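Local coordinates for agarase (Microbulbifer thermotolerans, PDB 3WZ1), which hydrolyses beta-1,4-galactosidic linkages within agarose, giving mainly neoagarotetraose, and is represented here by its GH16 catalytic domain, at residues P57-W62 with T84-L89; L74-G79 with A234-E239; A108-M113 with I133-S138; A147-L152 with W173-K178; H154-R159 with N220-G225. All coordinates share one frame; numbering follows the deposited sequence.

Overall arrangement
From the N terminus, residues 57-62 open interaction 1, and before 84-89 close it the chain enters 74-79, where interaction 2 begins; the two therefore cross. Interaction 2 stays open for some 155 residues, and the other three form within that span. Interaction 3 joins the ends of strands 102-109 and 128-135 and is complete before interaction 4 starts. Interactions 4 and 5 share strand 150-158 and cross: 173-178 closes the first, 220-225 the second. Finally 234-239 returns to 74-79 in the jelly-roll interior. Interactions 1, 2 and 3 touch in series, and interaction 3 meets interaction 4 through Glu134 and His151, while interaction 5 lies at a far edge.

Interaction 1. Residues P57-W62 with T84-L89; sequences PGLTEW and TNQVYL
Glu61 and Val87 are joined by a hydrogen bond from Glu61 N to Val87 O (2.9 Å), one of three that make strands 60-62 and 87-89 a short parallel pair. Val87 N donates to Leu59 O at 2.9 Å, and Leu89 N reaches Glu61 O over 3.3 Å, standing above the plane of that carbonyl. Glu61 thus bonds through its N to Val87 and through its O to Leu89, the residues on either side of Tyr88, the pattern of a parallel pair. On the face bearing Glu61 and Tyr88 the two side chains run side by side, with OE2 of Glu61 3.5 Å from CE1 at the edge of the Tyr88 ring; the carboxylate and ring planes stand 85° apart, and OE1 makes a salt bridge with Lys81. On the other face CB of Leu89 approaches Trp62 CD1 (4.0 Å), and CD1 of Leu89 lies 3.8 Å from Thr60 CG2, which itself rests over a face of the indole. At the entrance to the pair, Leu59 crosses Gln86 at about a right angle and brings CD1 to 3.5 Å from Asn85 O. An alanine at Leu59 would remove the branch across the Gln86 side chain and probably open a gap beside Asn85 O. Outside the pair, Trp62 NE1 donates to Met238 O of strand 232-239, while Phe50 and Trp54 meet its ring. Tyr88 bonds through its backbone to Gly79, so that strand 87-94 passes the contact on to the antiparallel strand 73-80 of the jelly roll.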
# COMPACT_ATOMS: atom_id res chain seq x y z
N PRO A 57 -10.30 7.81 6.24
CA PRO A 57 -11.42 6.99 6.67
C PRO A 57 -11.48 6.84 8.17
O PRO A 57 -10.57 7.22 8.88
CB PRO A 57 -11.12 5.65 6.01
CG PRO A 57 -9.65 5.57 6.03
CD PRO A 57 -9.20 6.97 5.73
N GLY A 58 -12.56 6.27 8.65
CA GLY A 58 -12.64 5.88 10.05
C GLY A 58 -12.34 7.05 10.97
O GLY A 58 -12.87 8.16 10.80
N LEU A 59 -11.48 6.79 11.95
CA LEU A 59 -11.00 7.81 12.90
C LEU A 59 -9.66 8.42 12.45
O LEU A 59 -9.02 9.14 13.19
CB LEU A 59 -10.89 7.20 14.30
CG LEU A 59 -12.18 6.56 14.83
CD1 LEU A 59 -11.93 5.88 16.15
CD2 LEU A 59 -13.30 7.60 14.92
N THR A 60 -9.27 8.18 11.20
CA THR A 60 -8.03 8.70 10.65
C THR A 60 -8.08 10.22 10.45
O THR A 60 -9.08 10.75 9.96
CB THR A 60 -7.77 8.13 9.24
OG1 THR A 60 -7.82 6.70 9.29
CG2 THR A 60 -6.45 8.61 8.62
N GLU A 61 -6.98 10.87 10.78
CA GLU A 61 -6.70 12.17 10.25
C GLU A 61 -5.26 12.22 9.77
O GLU A 61 -4.33 12.28 10.57
CB GLU A 61 -6.99 13.26 11.28
CG GLU A 61 -7.05 14.62 10.64
CD GLU A 61 -7.29 15.75 11.62
OE1 GLU A 61 -8.22 15.67 12.45
OE2 GLU A 61 -6.55 16.73 11.52
N TRP A 62 -5.04 12.13 8.46
CA TRP A 62 -3.67 12.15 7.95
C TRP A 62 -3.00 13.47 8.28
O TRP A 62 -3.64 14.52 8.25
CB TRP A 62 -3.61 11.87 6.45
CG TRP A 62 -4.04 10.47 6.09
CD1 TRP A 62 -3.56 9.29 6.64
CD2 TRP A 62 -4.98 10.08 5.08
NE1 TRP A 62 -4.17 8.21 6.05
CE2 TRP A 62 -5.06 8.67 5.10
CE3 TRP A 62 -5.76 10.79 4.16
CZ2 TRP A 62 -5.89 7.95 4.23
CZ3 TRP A 62 -6.59 10.07 3.30
CH2 TRP A 62 -6.65 8.67 3.35
N THR A 84 -9.45 13.99 21.54
CA THR A 84 -10.42 13.42 20.62
C THR A 84 -10.23 11.90 20.60
O THR A 84 -9.35 11.36 21.27
CB THR A 84 -10.22 13.92 19.17
OG1 THR A 84 -9.06 13.28 18.60
CG2 THR A 84 -10.01 15.41 19.12
N ASN A 85 -11.06 11.22 19.81
CA ASN A 85 -10.90 9.79 19.55
C ASN A 85 -10.19 9.54 18.22
O ASN A 85 -10.10 8.39 17.77
CB ASN A 85 -12.25 9.05 19.59
CG ASN A 85 -13.20 9.48 18.47
OD1 ASN A 85 -12.95 10.45 17.76
ND2 ASN A 85 -14.31 8.74 18.33
N GLN A 86 -9.70 10.60 17.59
CA GLN A 86 -9.09 10.49 16.26
C GLN A 86 -7.63 10.06 16.37
O GLN A 86 -7.01 10.19 17.43
CB GLN A 86 -9.18 11.82 15.48
CG GLN A 86 -10.60 12.36 15.32
CD GLN A 86 -11.40 11.63 14.27
OE1 GLN A 86 -12.24 10.78 14.58
NE2 GLN A 86 -11.15 11.96 13.01
N VAL A 87 -7.10 9.57 15.26
CA VAL A 87 -5.74 9.05 15.17
C VAL A 87 -5.02 9.80 14.05
O VAL A 87 -5.40 9.72 12.89
CB VAL A 87 -5.75 7.55 14.84
CG1 VAL A 87 -4.34 6.99 14.88
CG2 VAL A 87 -6.69 6.78 15.77
N TYR A 88 -3.99 10.54 14.43
CA TYR A 88 -3.10 11.13 13.46
C TYR A 88 -2.23 10.04 12.84
O TYR A 88 -1.64 9.24 13.57
CB TYR A 88 -2.20 12.19 14.10
CG TYR A 88 -2.84 13.53 14.44
CD1 TYR A 88 -3.78 14.11 13.61
CD2 TYR A 88 -2.40 14.24 15.55
CE1 TYR A 88 -4.33 15.36 13.90
CE2 TYR A 88 -2.93 15.48 15.85
CZ TYR A 88 -3.89 16.03 15.02
OH TYR A 88 -4.41 17.28 15.29
N LEU A 89 -2.19 10.01 11.51
CA LEU A 89 -1.45 8.98 10.77
C LEU A 89 -0.65 9.56 9.61
O LEU A 89 -1.10 10.51 8.94
CB LEU A 89 -2.42 7.91 10.21
CG LEU A 89 -3.22 7.13 11.24
CD1 LEU A 89 -4.23 6.22 10.56
CD2 LEU A 89 -2.29 6.32 12.12

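Interaction 2. Residues L74-G79 with A234-E239; sequences LAITSG and AIINME
Leu74 and Ile236 reach toward each other tip to tip in the interior of the beta jelly roll, where strands 74-76 and 234-239 face one another without a hydrogen bond between them. Their axes are 7.8 Å apart at closest and run 34° from parallel, a spacing filled by side chains. The apolar contacts come first. CD2 of Leu74 touches CD1 of Ile236 at 3.6 Å, and the same methyl lies 3.8 Å from CG2 of Ile236. Next along, Ile76 crosses Ile236 at about a right angle, its CG1 against that CG2 (4.0 Å), and Ile76 CG2 also lies 4.0 Å from Met238 CG. Tyr264, Val266 and Val269 of strand 264-276 pack on Ile236 as well, and Ile92 meets Leu74, so the contact belongs to a larger hydrophobic core. The second kind is made by the end of Met238, which meets CB of Ser78, whose hydroxyl is hydrogen-bonded to Asn262 O, and two backbone carbonyls. The Met238 chain is bent at its last torsion (chi3 -81°), which carries Met238 CE to 3.2 Å from Ile76 O and 3.7 Å from Thr77 O.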
# COMPACT_ATOMS: atom_id res chain seq x y z
N LEU A 74 11.53 5.03 4.90
CA LEU A 74 10.36 5.86 5.14
C LEU A 74 9.63 5.34 6.37
O LEU A 74 9.38 4.15 6.49
CB LEU A 74 9.44 5.84 3.93
CG LEU A 74 8.04 6.42 4.08
CD1 LEU A 74 8.07 7.94 4.18
CD2 LEU A 74 7.20 6.01 2.88
N ALA A 75 9.28 6.26 7.28
CA ALA A 75 8.51 5.94 8.47
C ALA A 75 7.16 6.61 8.38
O ALA A 75 7.07 7.81 8.10
CB ALA A 75 9.22 6.42 9.73
N ILE A 76 6.12 5.81 8.59
CA ILE A 76 4.75 6.24 8.73
C ILE A 76 4.37 5.94 10.17
O ILE A 76 4.26 4.76 10.57
CB ILE A 76 3.83 5.47 7.78
CG1 ILE A 76 4.22 5.64 6.31
CG2 ILE A 76 2.36 5.83 8.02
CD1 ILE A 76 4.15 7.06 5.79
N THR A 77 4.12 6.98 10.96
CA THR A 77 3.82 6.78 12.37
C THR A 77 2.37 7.20 12.70
O THR A 77 1.57 7.49 11.80
CB THR A 77 4.90 7.40 13.26
OG1 THR A 77 4.80 6.91 14.61
CG2 THR A 77 4.84 8.91 13.23
N SER A 78 2.04 7.12 13.97
CA SER A 78 0.69 7.26 14.47
C SER A 78 0.72 7.92 15.84
O SER A 78 1.71 7.82 16.58
CB SER A 78 -0.01 5.91 14.55
OG SER A 78 0.67 5.00 15.40
N GLY A 79 -0.37 8.59 16.18
CA GLY A 79 -0.52 9.17 17.51
C GLY A 79 -1.95 9.58 17.75
O GLY A 79 -2.72 9.73 16.81
N ALA A 234 0.62 6.37 -6.46
CA ALA A 234 1.13 5.55 -5.38
C ALA A 234 0.90 6.22 -4.04
O ALA A 234 1.21 7.41 -3.90
CB ALA A 234 2.62 5.30 -5.59
N ILE A 235 0.40 5.47 -3.06
CA ILE A 235 0.12 5.99 -1.74
C ILE A 235 0.70 5.04 -0.71
O ILE A 235 0.53 3.82 -0.79
CB ILE A 235 -1.41 6.15 -1.51
CG1 ILE A 235 -2.04 6.96 -2.66
CG2 ILE A 235 -1.69 6.78 -0.17
CD1 ILE A 235 -3.56 6.93 -2.66
N ILE A 236 1.39 5.62 0.26
CA ILE A 236 1.93 4.86 1.38
C ILE A 236 1.34 5.50 2.62
O ILE A 236 1.55 6.68 2.86
CB ILE A 236 3.46 4.91 1.44
CG1 ILE A 236 4.08 4.42 0.11
CG2 ILE A 236 3.94 4.05 2.61
CD1 ILE A 236 5.51 4.88 -0.09
N ASN A 237 0.57 4.75 3.40
CA ASN A 237 -0.05 5.33 4.56
C ASN A 237 -0.29 4.31 5.64
O ASN A 237 -0.01 3.12 5.44
CB ASN A 237 -1.34 6.09 4.18
CG ASN A 237 -2.52 5.18 3.90
OD1 ASN A 237 -2.57 4.04 4.37
ND2 ASN A 237 -3.49 5.68 3.17
N MET A 238 -0.81 4.77 6.78
CA MET A 238 -1.65 3.91 7.61
C MET A 238 -3.06 4.46 7.58
O MET A 238 -3.28 5.64 7.30
CB MET A 238 -1.18 3.81 9.05
CG MET A 238 -0.04 2.83 9.28
SD MET A 238 0.30 2.47 11.00
CE MET A 238 1.28 3.86 11.47
N GLU A 239 -4.00 3.58 7.87
CA GLU A 239 -5.42 3.94 7.97
C GLU A 239 -6.06 3.28 9.18
O GLU A 239 -5.86 2.09 9.44
CB GLU A 239 -6.19 3.51 6.73
CG GLU A 239 -5.83 4.31 5.49
CD GLU A 239 -6.50 3.82 4.22
OE1 GLU A 239 -7.39 2.93 4.30
OE2 GLU A 239 -6.11 4.31 3.12

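Interaction 3. Residues A108-M113 with I133-S138; sequences AKLSNM and IEAYGS
Asn112 carries the flat side-chain group of this contact: its amide oxygen OD1 lies 3.5 Å from Ser138 CA and accepts a hydrogen bond from Asp139 N. The Tyr136 side chain leaves its backbone away from 108-113; its ring meets Trp243 edge-to-face and its OH bonds to Gln241. The contact joins the ends of strands 102-109 and 128-135 of the jelly roll, which are not paired with each other. In the first, Asn112 is the centre of an inverse gamma turn. At the last residue of the turn, Met113 O receives a weak hydrogen bond from Ser138 N (3.0 Å), bent to 121° at the hydrogen. Water 1 joins the backbones too, donating to Ser111 O and accepting from Gly137 N. Because Gly137 has no side chain, Ser111 O can come within 3.3 Å of its CA, a CA-H...O contact. Nearer the strands the packing is apolar: Ala108 CB meets Ile133 CD1 at 3.8 Å, and Leu110 sends CD2 to Ile133 CG2 at the same distance. Between Ile133 and Ala135, Glu134, the predicted proton donor, points the other way, into the active site, where it bonds to His151 and Gln241. The apolar row therefore lies on the side of this strand opposite the Glu134 side chain. Its tightest point is Leu110 CD1 against Ala135 CB, only 3.5 Å apart.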
# COMPACT_ATOMS: atom_id res chain seq x y z
N ALA A 108 8.72 -3.70 3.13
CA ALA A 108 8.14 -2.97 4.28
C ALA A 108 7.90 -3.86 5.47
O ALA A 108 7.80 -5.08 5.34
CB ALA A 108 6.83 -2.30 3.88
N LYS A 109 7.83 -3.21 6.64
CA LYS A 109 7.55 -3.88 7.92
C LYS A 109 6.31 -3.24 8.50
O LYS A 109 6.35 -2.07 8.89
CB LYS A 109 8.74 -3.73 8.88
CG LYS A 109 8.61 -4.54 10.16
CD LYS A 109 9.87 -4.43 10.98
CE LYS A 109 9.75 -5.17 12.31
NZ LYS A 109 10.85 -4.73 13.20
N LEU A 110 5.23 -3.99 8.54
CA LEU A 110 3.95 -3.49 9.07
C LEU A 110 4.11 -2.96 10.48
O LEU A 110 4.91 -3.47 11.27
CB LEU A 110 2.91 -4.60 9.15
CG LEU A 110 2.73 -5.53 7.96
CD1 LEU A 110 1.58 -6.51 8.22
CD2 LEU A 110 2.53 -4.76 6.66
N SER A 111 3.32 -1.96 10.83
CA SER A 111 3.23 -1.57 12.22
C SER A 111 2.53 -2.67 13.03
O SER A 111 1.69 -3.40 12.52
CB SER A 111 2.45 -0.27 12.37
OG SER A 111 1.09 -0.46 12.00
N ASN A 112 2.87 -2.73 14.32
CA ASN A 112 2.27 -3.70 15.22
C ASN A 112 1.05 -3.06 15.85
O ASN A 112 1.00 -2.77 17.04
CB ASN A 112 3.31 -4.12 16.25
CG ASN A 112 2.82 -5.21 17.17
OD1 ASN A 112 1.70 -5.70 17.09
ND2 ASN A 112 3.73 -5.61 18.08
N MET A 113 0.04 -2.87 15.00
CA MET A 113 -1.16 -2.14 15.33
C MET A 113 -2.35 -2.74 14.61
O MET A 113 -2.21 -3.46 13.62
CB MET A 113 -1.02 -0.68 14.89
CG MET A 113 0.15 0.09 15.46
SD MET A 113 -0.07 0.53 17.20
CE MET A 113 -0.87 2.13 17.05
N ILE A 133 0.25 -3.70 -0.56
CA ILE A 133 0.25 -4.01 0.88
C ILE A 133 -0.99 -3.40 1.51
O ILE A 133 -1.23 -2.18 1.42
CB ILE A 133 1.52 -3.54 1.63
CG1 ILE A 133 2.78 -4.17 1.05
CG2 ILE A 133 1.39 -3.83 3.13
CD1 ILE A 133 4.06 -3.74 1.70
N GLU A 134 -1.81 -4.25 2.12
CA GLU A 134 -2.87 -3.83 3.03
C GLU A 134 -2.95 -4.92 4.08
O GLU A 134 -3.36 -6.05 3.78
CB GLU A 134 -4.21 -3.64 2.34
CG GLU A 134 -5.32 -3.24 3.29
CD GLU A 134 -6.59 -2.84 2.58
OE1 GLU A 134 -7.28 -3.72 1.99
OE2 GLU A 134 -6.90 -1.63 2.56
N ALA A 135 -2.52 -4.61 5.29
CA ALA A 135 -2.39 -5.64 6.29
C ALA A 135 -2.38 -5.04 7.67
O ALA A 135 -2.08 -3.84 7.83
CB ALA A 135 -1.12 -6.43 6.05
N TYR A 136 -2.70 -5.86 8.66
CA TYR A 136 -2.94 -5.40 10.02
C TYR A 136 -2.00 -6.19 10.92
O TYR A 136 -2.17 -7.41 11.08
CB TYR A 136 -4.43 -5.58 10.39
CG TYR A 136 -5.33 -5.09 9.26
CD1 TYR A 136 -5.59 -5.92 8.17
CD2 TYR A 136 -5.88 -3.79 9.25
CE1 TYR A 136 -6.34 -5.48 7.10
CE2 TYR A 136 -6.65 -3.36 8.19
CZ TYR A 136 -6.87 -4.20 7.10
OH TYR A 136 -7.62 -3.81 6.01
N GLY A 137 -0.96 -5.53 11.44
CA GLY A 137 0.14 -6.23 12.12
C GLY A 137 -0.07 -6.63 13.57
O GLY A 137 0.75 -7.36 14.11
N SER A 138 -1.18 -6.18 14.18
CA SER A 138 -1.39 -6.28 15.63
C SER A 138 -1.10 -7.64 16.24
O SER A 138 -1.64 -8.65 15.77
CB SER A 138 -2.83 -5.95 15.97
OG SER A 138 -2.97 -5.96 17.37
O HOH W 1 -0.50 -2.71 10.68
O HOH W 2 -1.99 -3.70 18.45

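Interaction 4. Residues A147-L152 with W173-K178; sequences AERLHL and WYADGK
Trp173 and His151 form an offset stack, the ring centroids 4.2 Å apart and the planes inclined at 26°. CD2 of the imidazole stands 3.4 Å above the indole plane, over its centre, and the stem joins in: His151 CB makes a CH-pi contact with the six-membered ring. CG of His151 lies anti to the backbone N (chi1 -173°), which puts this atom 3.9 Å from CZ2 of Trp173. Arg149 crosses Trp173 at about a right angle; in the conformer described, one of two, its bend at chi2 takes CD to 4.0 Å from Trp173 CB, and the guanidinium has Ala175 CB over one face, while NH1 bonds to Trp145 O and the group makes a cation-pi contact with the Trp145 ring. Tyr174 packs on the other face of this antiparallel pair. Its backbone exchanges two hydrogen bonds with Leu150, Tyr174 N to Leu150 O at 2.8 Å and Leu150 N to Tyr174 O at 2.9 Å, while its CB lies 3.7 Å from Leu152 CD1. Trp145 and Tyr146 meet the Trp173 ring from outside the pair. An alanine at Trp173 would probably leave the His151 imidazole without its stacking partner and freer to turn. His151 ND1 is hydrogen-bonded to OE1 of Glu134, the predicted proton donor, so the stack is consistent with a second-shell position for Trp173: the indole lies against one face of the ring that bonds to Glu134.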
# COMPACT_ATOMS: atom_id res chain seq x y z
N ALA A 147 -2.78 -11.16 11.90
CA ALA A 147 -1.33 -10.98 11.95
C ALA A 147 -0.57 -11.93 11.02
O ALA A 147 0.57 -11.67 10.66
CB ALA A 147 -0.84 -11.14 13.38
N GLU A 148 -1.21 -13.03 10.65
CA GLU A 148 -0.62 -13.98 9.70
C GLU A 148 -1.08 -13.80 8.27
O GLU A 148 -0.75 -14.63 7.40
CB GLU A 148 -0.87 -15.42 10.18
CG GLU A 148 -0.11 -15.69 11.46
CD GLU A 148 -0.37 -17.04 12.10
OE1 GLU A 148 -1.03 -17.89 11.50
OE2 GLU A 148 0.13 -17.22 13.24
N ARG A 149 -1.77 -12.69 7.96
CA ARG A 149 -2.41 -12.52 6.65
C ARG A 149 -1.97 -11.19 5.97
O ARG A 149 -1.78 -10.19 6.64
CB ARG A 149 -3.94 -12.55 6.83
CG ARG A 149 -4.48 -13.76 7.62
CD ARG A 149 -5.05 -14.79 6.68
NE ARG A 149 -5.09 -16.24 6.99
CZ ARG A 149 -4.73 -16.93 8.09
NH1 ARG A 149 -4.28 -16.42 9.23
NH2 ARG A 149 -4.86 -18.24 8.00
N LEU A 150 -1.87 -11.22 4.65
CA LEU A 150 -1.76 -10.00 3.81
C LEU A 150 -3.04 -9.93 2.99
O LEU A 150 -3.45 -10.91 2.37
CB LEU A 150 -0.56 -10.09 2.87
CG LEU A 150 0.81 -10.17 3.55
CD1 LEU A 150 1.90 -10.53 2.52
CD2 LEU A 150 1.15 -8.87 4.28
N HIS A 151 -3.71 -8.78 2.98
CA HIS A 151 -4.92 -8.64 2.21
C HIS A 151 -4.51 -8.24 0.79
O HIS A 151 -3.95 -7.16 0.58
CB HIS A 151 -5.83 -7.57 2.82
CG HIS A 151 -7.17 -7.49 2.18
ND1 HIS A 151 -7.80 -6.29 1.92
CD2 HIS A 151 -8.02 -8.46 1.75
CE1 HIS A 151 -8.96 -6.52 1.35
NE2 HIS A 151 -9.13 -7.83 1.26
N LEU A 152 -4.79 -9.12 -0.17
CA LEU A 152 -4.42 -8.90 -1.58
C LEU A 152 -5.68 -8.55 -2.31
O LEU A 152 -6.54 -9.41 -2.49
CB LEU A 152 -3.81 -10.16 -2.18
CG LEU A 152 -2.64 -10.76 -1.40
CD1 LEU A 152 -2.15 -12.02 -2.10
CD2 LEU A 152 -1.50 -9.78 -1.22
N TRP A 173 -7.07 -13.17 1.32
CA TRP A 173 -6.28 -13.02 2.54
C TRP A 173 -5.20 -14.10 2.56
O TRP A 173 -5.48 -15.29 2.79
CB TRP A 173 -7.17 -13.11 3.78
CG TRP A 173 -8.16 -12.03 3.90
CD1 TRP A 173 -9.41 -11.99 3.35
CD2 TRP A 173 -8.01 -10.82 4.65
NE1 TRP A 173 -10.04 -10.83 3.69
CE2 TRP A 173 -9.21 -10.09 4.49
CE3 TRP A 173 -6.98 -10.28 5.43
CZ2 TRP A 173 -9.41 -8.85 5.08
CZ3 TRP A 173 -7.20 -9.04 6.02
CH2 TRP A 173 -8.40 -8.35 5.85
N TYR A 174 -3.98 -13.69 2.26
CA TYR A 174 -2.88 -14.62 2.03
C TYR A 174 -2.07 -14.90 3.29
O TYR A 174 -1.58 -13.97 3.95
CB TYR A 174 -1.95 -14.06 0.94
CG TYR A 174 -0.68 -14.89 0.79
CD1 TYR A 174 -0.71 -16.07 0.05
CD2 TYR A 174 0.49 -14.55 1.43
CE1 TYR A 174 0.42 -16.86 -0.06
CE2 TYR A 174 1.63 -15.34 1.33
CZ TYR A 174 1.56 -16.50 0.59
OH TYR A 174 2.68 -17.30 0.48
N ALA A 175 -1.89 -16.20 3.60
CA ALA A 175 -0.96 -16.65 4.63
C ALA A 175 0.01 -17.63 3.95
O ALA A 175 -0.39 -18.32 3.01
CB ALA A 175 -1.71 -17.34 5.76
N ASP A 176 1.24 -17.74 4.46
CA ASP A 176 2.24 -18.60 3.82
C ASP A 176 2.18 -20.07 4.24
O ASP A 176 2.90 -20.89 3.67
CB ASP A 176 3.66 -18.02 3.96
CG ASP A 176 4.24 -18.09 5.37
OD1 ASP A 176 3.54 -18.45 6.35
OD2 ASP A 176 5.43 -17.73 5.51
N GLY A 177 1.34 -20.38 5.22
CA GLY A 177 1.24 -21.75 5.74
C GLY A 177 2.33 -22.14 6.71
O GLY A 177 2.34 -23.28 7.20
N LYS A 178 3.25 -21.22 7.00
CA LYS A 178 4.35 -21.46 7.92
C LYS A 178 4.15 -20.71 9.25
O LYS A 178 4.99 -20.80 10.14
CB LYS A 178 5.67 -21.06 7.26
CG LYS A 178 5.88 -21.77 5.94
CD LYS A 178 7.17 -21.36 5.26
CE LYS A 178 7.41 -22.24 4.05
NZ LYS A 178 8.36 -21.61 3.09
O HOH W 3 1.37 -16.33 7.20

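Interaction 5. Residues H154-R159 with N220-G225; sequences HHVFIR and NGFTGG
A type I beta turn from Gly221 to Gly224 presents Phe222 and Thr223 to Val156 and Ile158, at the end of strand 150-158. The turn is closed by a hydrogen bond from Gly224 N to Gly221 O (3.0 Å). Phe222 brings its ring between the two strand residues: CD1 approaches Ile158 CD1 obliquely at 3.4 Å, and CD2 has Val156 O at its edge, in the plane of the ring, 3.5 Å away. Val156 CG2 closes on the same CD2 at 3.9 Å. In the GH16 jelly roll this strand runs beside 128-135, which carries both predicted catalytic glutamates. Phe157 points away from the loop and packs on Glu129, the predicted nucleophile, whereas Val156 points toward the loop and Ile158 reaches it with its CD1 end. The Thr223 and Val156 side chains cross at about a right angle, with Thr223 CG2 3.5 Å from Val156 CG1. The hydroxyl of Thr223 is hydrogen-bonded to Asp218 OD2, and OD1 of the same carboxylate bonds to Phe222 N, so one aspartate grips both residues. Just beyond, Thr226, Gly227 and Ser229 join Glu128 around a sodium ion, about 4 Å from the nearest atom of the Thr223 side chain.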
# COMPACT_ATOMS: atom_id res chain seq x y z
N HIS A 154 -8.22 -5.26 -4.59
CA HIS A 154 -8.38 -4.06 -5.42
C HIS A 154 -9.83 -3.64 -5.25
O HIS A 154 -10.64 -4.44 -4.80
CB HIS A 154 -8.07 -4.33 -6.90
CG HIS A 154 -9.17 -5.03 -7.64
ND1 HIS A 154 -9.27 -6.41 -7.70
CD2 HIS A 154 -10.24 -4.55 -8.32
CE1 HIS A 154 -10.33 -6.74 -8.40
NE2 HIS A 154 -10.94 -5.63 -8.78
N HIS A 155 -10.12 -2.39 -5.57
CA HIS A 155 -11.51 -1.91 -5.52
C HIS A 155 -11.89 -1.18 -6.78
O HIS A 155 -11.06 -0.51 -7.40
CB HIS A 155 -11.71 -0.96 -4.35
CG HIS A 155 -11.54 -1.58 -3.01
ND1 HIS A 155 -12.60 -1.80 -2.15
CD2 HIS A 155 -10.43 -2.01 -2.35
CE1 HIS A 155 -12.15 -2.35 -1.03
NE2 HIS A 155 -10.84 -2.49 -1.13
N VAL A 156 -13.17 -1.28 -7.14
CA VAL A 156 -13.74 -0.35 -8.10
C VAL A 156 -14.97 0.24 -7.42
O VAL A 156 -15.69 -0.46 -6.70
CB VAL A 156 -14.06 -1.00 -9.46
CG1 VAL A 156 -12.77 -1.40 -10.18
CG2 VAL A 156 -14.97 -2.21 -9.31
N PHE A 157 -15.15 1.54 -7.63
CA PHE A 157 -16.22 2.29 -6.98
C PHE A 157 -17.11 3.00 -7.98
O PHE A 157 -16.69 3.36 -9.08
CB PHE A 157 -15.65 3.39 -6.08
CG PHE A 157 -14.68 2.91 -5.03
CD1 PHE A 157 -15.12 2.51 -3.78
CD2 PHE A 157 -13.31 2.91 -5.27
CE1 PHE A 157 -14.22 2.07 -2.81
CE2 PHE A 157 -12.42 2.47 -4.31
CZ PHE A 157 -12.87 2.05 -3.08
N ILE A 158 -18.35 3.24 -7.55
CA ILE A 158 -19.15 4.32 -8.10
C ILE A 158 -19.25 5.32 -6.95
O ILE A 158 -19.53 4.93 -5.81
CB ILE A 158 -20.55 3.86 -8.55
CG1 ILE A 158 -20.44 2.95 -9.79
CG2 ILE A 158 -21.43 5.07 -8.85
CD1 ILE A 158 -21.68 2.11 -10.06
N ARG A 159 -18.96 6.59 -7.21
CA ARG A 159 -18.87 7.58 -6.14
C ARG A 159 -20.25 7.99 -5.59
O ARG A 159 -20.41 8.16 -4.39
CB ARG A 159 -18.11 8.84 -6.58
CG ARG A 159 -16.66 8.63 -7.05
CD ARG A 159 -15.82 7.72 -6.15
NE ARG A 159 -15.82 8.16 -4.76
CZ ARG A 159 -15.21 7.53 -3.76
NH1 ARG A 159 -14.50 6.41 -3.95
NH2 ARG A 159 -15.32 8.03 -2.54
N ASN A 220 -19.67 -6.38 -11.45
CA ASN A 220 -20.84 -5.48 -11.40
C ASN A 220 -20.84 -4.35 -12.45
O ASN A 220 -21.79 -3.57 -12.54
CB ASN A 220 -21.00 -4.91 -9.99
CG ASN A 220 -21.13 -5.99 -8.94
OD1 ASN A 220 -21.78 -7.02 -9.16
ND2 ASN A 220 -20.53 -5.78 -7.79
N GLY A 221 -19.77 -4.25 -13.24
CA GLY A 221 -19.73 -3.28 -14.32
C GLY A 221 -19.51 -1.86 -13.89
O GLY A 221 -19.84 -0.94 -14.64
N PHE A 222 -18.93 -1.65 -12.71
CA PHE A 222 -18.68 -0.30 -12.21
C PHE A 222 -17.71 0.52 -13.07
O PHE A 222 -17.75 1.75 -13.03
CB PHE A 222 -18.15 -0.32 -10.76
CG PHE A 222 -19.11 -0.87 -9.73
CD1 PHE A 222 -20.45 -1.09 -10.00
CD2 PHE A 222 -18.64 -1.12 -8.45
CE1 PHE A 222 -21.30 -1.58 -9.01
CE2 PHE A 222 -19.48 -1.60 -7.46
CZ PHE A 222 -20.81 -1.84 -7.75
N THR A 223 -16.83 -0.16 -13.80
CA THR A 223 -15.91 0.52 -14.70
C THR A 223 -16.44 0.67 -16.13
O THR A 223 -15.73 1.15 -16.99
CB THR A 223 -14.54 -0.20 -14.78
OG1 THR A 223 -14.66 -1.41 -15.52
CG2 THR A 223 -13.98 -0.48 -13.38
N GLY A 224 -17.69 0.27 -16.38
CA GLY A 224 -18.27 0.48 -17.71
C GLY A 224 -17.49 -0.24 -18.80
O GLY A 224 -17.35 0.28 -19.91
N GLY A 225 -16.95 -1.42 -18.48
CA GLY A 225 -16.20 -2.23 -19.45
C GLY A 225 -14.75 -1.84 -19.71
O GLY A 225 -14.11 -2.38 -20.62